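Local coordinates for aminopeptidase-like protein (Chaetomium thermophilum, PDB 5JM6) that probably acts as a zinc-dependent aminopeptidase of the M18 family, assembled as a dodecamer and linked to the Cvt pathway of selective autophagy, at residues Cys445-His450 with Val500-Gly505. Numbering follows the deposited sequence.
Sequences CVNQRH and VKFYKG
Cys445 and Asn447, in the run that leads from helix 430-443 into strand 448-450, rest against one side of helix 495-514, where they meet Lys501 and Phe502: the sulfur in the angle between the Lys501 chain and the backbone at Phe502, the amide at the Phe502 ring.

Lys501 can be followed outward from its CB, which lies 4.4 Å from Cys445 SG, so close packing begins only at the next atom. CG, anti to the backbone N (chi1 -171°), is 3.8 Å from Cys445 SG; along the extended chain CD also lies 3.8 Å from Cys445 SG, and CE 4.2 Å from the same sulfur. NZ then passes on to a hydrogen bond with the carbonyl of Gly444. Lysine suits the place because its aliphatic shaft packs on sulfur while its charged end grips the backbone just before Cys445.

Cysteine, short and only weakly polar, lets the chain approach the helix closely: Cys445 SG sits 3.9 Å from Phe502 CA. Phenylalanine suits its buried spot among apolar side chains, touching Leu436 of helix 430-443 and Val416. Asn447 turns its amide plane 88° from this ring, and OD1 approaches obliquely, 3.9 Å from Phe502 CD1. That is van der Waals contact; asparagine fits because its flat amide can lie by the ring while ND2 hydrogen-bonds Asp437 OD1.

No hydrogen bond joins the two segments. This is side-chain packing between a helix and the connection into strand 448-450, the outermost of the mixed sheet within this chain, in the alpha/beta catalytic fold characteristic of M18 zinc aminopeptidases.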
ATOM      1  N   CYS A 445     -55.767 -14.253  -5.174  1.00 34.06           N
ATOM      2  CA  CYS A 445     -54.438 -13.846  -4.729  1.00 33.36           C
ATOM      3  C   CYS A 445     -53.714 -13.027  -5.785  1.00 40.20           C
ATOM      4  O   CYS A 445     -53.964 -13.179  -6.982  1.00 43.33           O
ATOM      5  CB  CYS A 445     -53.591 -15.070  -4.373  1.00 32.01           C
ATOM      6  SG  CYS A 445     -54.207 -16.045  -2.990  1.00 44.77           S
ATOM      7  N   VAL A 446     -52.759 -12.223  -5.331  1.00 34.09           N
ATOM      8  CA  VAL A 446     -51.914 -11.444  -6.219  1.00 39.10           C
ATOM      9  C   VAL A 446     -50.494 -11.962  -5.986  1.00 40.64           C
ATOM     10  O   VAL A 446     -50.019 -11.980  -4.850  1.00 38.12           O
ATOM     11  CB  VAL A 446     -51.977  -9.942  -5.897  1.00 34.30           C
ATOM     12  CG1 VAL A 446     -53.385  -9.411  -6.118  1.00 28.32           C
ATOM     13  CG2 VAL A 446     -51.521  -9.686  -4.469  1.00 29.88           C
ATOM     14  N   ASN A 447     -49.816 -12.383  -7.051  1.00 40.87           N
ATOM     15  CA  ASN A 447     -48.459 -12.901  -6.929  1.00 38.39           C
ATOM     16  C   ASN A 447     -47.439 -11.824  -7.244  1.00 40.45           C
ATOM     17  O   ASN A 447     -47.566 -11.113  -8.239  1.00 49.32           O
ATOM     18  CB  ASN A 447     -48.237 -14.094  -7.862  1.00 39.18           C
ATOM     19  CG  ASN A 447     -49.071 -15.299  -7.488  1.00 43.46           C
ATOM     20  OD1 ASN A 447     -49.658 -15.355  -6.407  1.00 45.12           O
ATOM     21  ND2 ASN A 447     -49.119 -16.282  -8.381  1.00 39.17           N
ATOM     22  N   GLN A 448     -46.423 -11.709  -6.400  1.00 39.59           N
ATOM     23  CA  GLN A 448     -45.349 -10.764  -6.655  1.00 37.97           C
ATOM     24  C   GLN A 448     -44.198 -11.464  -7.370  1.00 38.37           C
ATOM     25  O   GLN A 448     -44.259 -12.665  -7.636  1.00 37.64           O
ATOM     26  CB  GLN A 448     -44.878 -10.129  -5.347  1.00 33.52           C
ATOM     27  CG  GLN A 448     -46.022  -9.557  -4.524  1.00 32.37           C
ATOM     28  CD  GLN A 448     -45.549  -8.708  -3.365  1.00 37.36           C
ATOM     29  OE1 GLN A 448     -44.976  -7.637  -3.560  1.00 40.71           O
ATOM     30  NE2 GLN A 448     -45.795  -9.178  -2.149  1.00 39.13           N
ATOM     31  N   ARG A 449     -43.160 -10.705  -7.699  1.00 40.61           N
ATOM     32  CA  ARG A 449     -41.951 -11.277  -8.276  1.00 37.82           C
ATOM     33  C   ARG A 449     -40.751 -10.894  -7.422  1.00 40.13           C
ATOM     34  O   ARG A 449     -40.666  -9.772  -6.923  1.00 40.19           O
ATOM     35  CB  ARG A 449     -41.747 -10.806  -9.721  1.00 37.28           C
ATOM     36  CG  ARG A 449     -42.943 -11.021 -10.646  1.00 37.52           C
ATOM     37  CD  ARG A 449     -43.325 -12.490 -10.728  1.00 41.01           C
ATOM     38  NE  ARG A 449     -44.098 -12.810 -11.928  1.00 49.89           N
ATOM     39  CZ  ARG A 449     -45.396 -13.097 -11.932  1.00 47.87           C
ATOM     40  NH1 ARG A 449     -46.085 -13.099 -10.798  1.00 42.11           N
ATOM     41  NH2 ARG A 449     -46.010 -13.382 -13.073  1.00 44.80           N
ATOM     42  N   HIS A 450     -39.832 -11.837  -7.243  1.00 41.84           N
ATOM     43  CA  HIS A 450     -38.593 -11.570  -6.525  1.00 43.76           C
ATOM     44  C   HIS A 450     -37.396 -11.989  -7.363  1.00 46.05           C
ATOM     45  O   HIS A 450     -37.406 -13.050  -7.987  1.00 45.90           O
ATOM     46  CB  HIS A 450     -38.562 -12.296  -5.182  1.00 44.47           C
ATOM     47  CG  HIS A 450     -37.197 -12.361  -4.570  1.00 51.36           C
ATOM     48  ND1 HIS A 450     -36.552 -13.551  -4.313  1.00 44.85           N
ATOM     49  CD2 HIS A 450     -36.345 -11.381  -4.188  1.00 43.61           C
ATOM     50  CE1 HIS A 450     -35.366 -13.302  -3.786  1.00 49.07           C
ATOM     51  NE2 HIS A 450     -35.215 -11.993  -3.700  1.00 51.76           N
ATOM     52  N   VAL A 500     -50.922 -18.877   3.618  1.00 34.89           N
ATOM     53  CA  VAL A 500     -51.815 -20.008   3.729  1.00 32.52           C
ATOM     54  C   VAL A 500     -52.826 -19.958   2.614  1.00 34.10           C
ATOM     55  O   VAL A 500     -53.178 -20.971   2.026  1.00 32.80           O
ATOM     56  CB  VAL A 500     -52.622 -19.900   5.033  1.00 35.06           C
ATOM     57  CG1 VAL A 500     -53.662 -20.998   5.137  1.00 40.81           C
ATOM     58  CG2 VAL A 500     -51.711 -19.887   6.241  1.00 30.21           C
ATOM     59  N   LYS A 501     -53.297 -18.758   2.337  1.00 30.70           N
ATOM     60  CA  LYS A 501     -54.303 -18.538   1.306  1.00 31.80           C
ATOM     61  C   LYS A 501     -53.795 -18.989  -0.063  1.00 34.12           C
ATOM     62  O   LYS A 501     -54.506 -19.673  -0.798  1.00 34.85           O
ATOM     63  CB  LYS A 501     -54.712 -17.068   1.259  1.00 32.35           C
ATOM     64  CG  LYS A 501     -55.903 -16.795   0.366  1.00 33.75           C
ATOM     65  CD  LYS A 501     -56.133 -15.307   0.218  1.00 34.37           C
ATOM     66  CE  LYS A 501     -57.420 -15.025  -0.531  1.00 41.65           C
ATOM     67  NZ  LYS A 501     -57.635 -13.565  -0.710  1.00 50.59           N
ATOM     68  N   PHE A 502     -52.560 -18.624  -0.396  1.00 33.10           N
ATOM     69  CA  PHE A 502     -51.995 -19.016  -1.682  1.00 30.01           C
ATOM     70  C   PHE A 502     -51.719 -20.514  -1.768  1.00 32.69           C
ATOM     71  O   PHE A 502     -52.051 -21.151  -2.767  1.00 40.52           O
ATOM     72  CB  PHE A 502     -50.704 -18.257  -1.976  1.00 31.41           C
ATOM     73  CG  PHE A 502     -49.933 -18.833  -3.126  1.00 33.23           C
ATOM     74  CD1 PHE A 502     -50.390 -18.677  -4.424  1.00 32.55           C
ATOM     75  CD2 PHE A 502     -48.772 -19.555  -2.909  1.00 32.00           C
ATOM     76  CE1 PHE A 502     -49.696 -19.218  -5.486  1.00 36.95           C
ATOM     77  CE2 PHE A 502     -48.072 -20.099  -3.968  1.00 35.34           C
ATOM     78  CZ  PHE A 502     -48.535 -19.929  -5.259  1.00 40.07           C
ATOM     79  N   TYR A 503     -51.092 -21.072  -0.735  1.00 32.15           N
ATOM     80  CA  TYR A 503     -50.767 -22.494  -0.734  1.00 31.08           C
ATOM     81  C   TYR A 503     -52.027 -23.349  -0.797  1.00 32.96           C
ATOM     82  O   TYR A 503     -52.070 -24.340  -1.526  1.00 31.92           O
ATOM     83  CB  TYR A 503     -49.954 -22.872   0.501  1.00 33.05           C
ATOM     84  CG  TYR A 503     -48.584 -22.253   0.566  1.00 35.08           C
ATOM     85  CD1 TYR A 503     -47.803 -22.115  -0.574  1.00 36.59           C
ATOM     86  CD2 TYR A 503     -48.071 -21.804   1.772  1.00 33.91           C
ATOM     87  CE1 TYR A 503     -46.547 -21.547  -0.510  1.00 33.08           C
ATOM     88  CE2 TYR A 503     -46.822 -21.235   1.847  1.00 32.60           C
ATOM     89  CZ  TYR A 503     -46.064 -21.109   0.705  1.00 35.19           C
ATOM     90  OH  TYR A 503     -44.818 -20.538   0.786  1.00 48.53           O
ATOM     91  N   LYS A 504     -53.046 -22.970  -0.030  1.00 31.10           N
ATOM     92  CA  LYS A 504     -54.317 -23.683  -0.082  1.00 32.21           C
ATOM     93  C   LYS A 504     -54.883 -23.620  -1.493  1.00 36.59           C
ATOM     94  O   LYS A 504     -55.441 -24.596  -1.991  1.00 31.70           O
ATOM     95  CB  LYS A 504     -55.332 -23.112   0.910  1.00 32.53           C
ATOM     96  CG  LYS A 504     -56.667 -23.851   0.877  1.00 32.05           C
ATOM     97  CD  LYS A 504     -57.757 -23.118   1.637  1.00 31.88           C
ATOM     98  CE  LYS A 504     -59.136 -23.434   1.069  1.00 33.45           C
ATOM     99  NZ  LYS A 504     -59.748 -24.666   1.644  1.00 36.71           N
ATOM    100  N   GLY A 505     -54.727 -22.464  -2.133  1.00 32.33           N
ATOM    101  CA  GLY A 505     -55.165 -22.293  -3.503  1.00 31.22           C
ATOM    102  C   GLY A 505     -54.484 -23.276  -4.433  1.00 32.92           C
ATOM    103  O   GLY A 505     -55.120 -23.851  -5.315  1.00 35.02           O
TER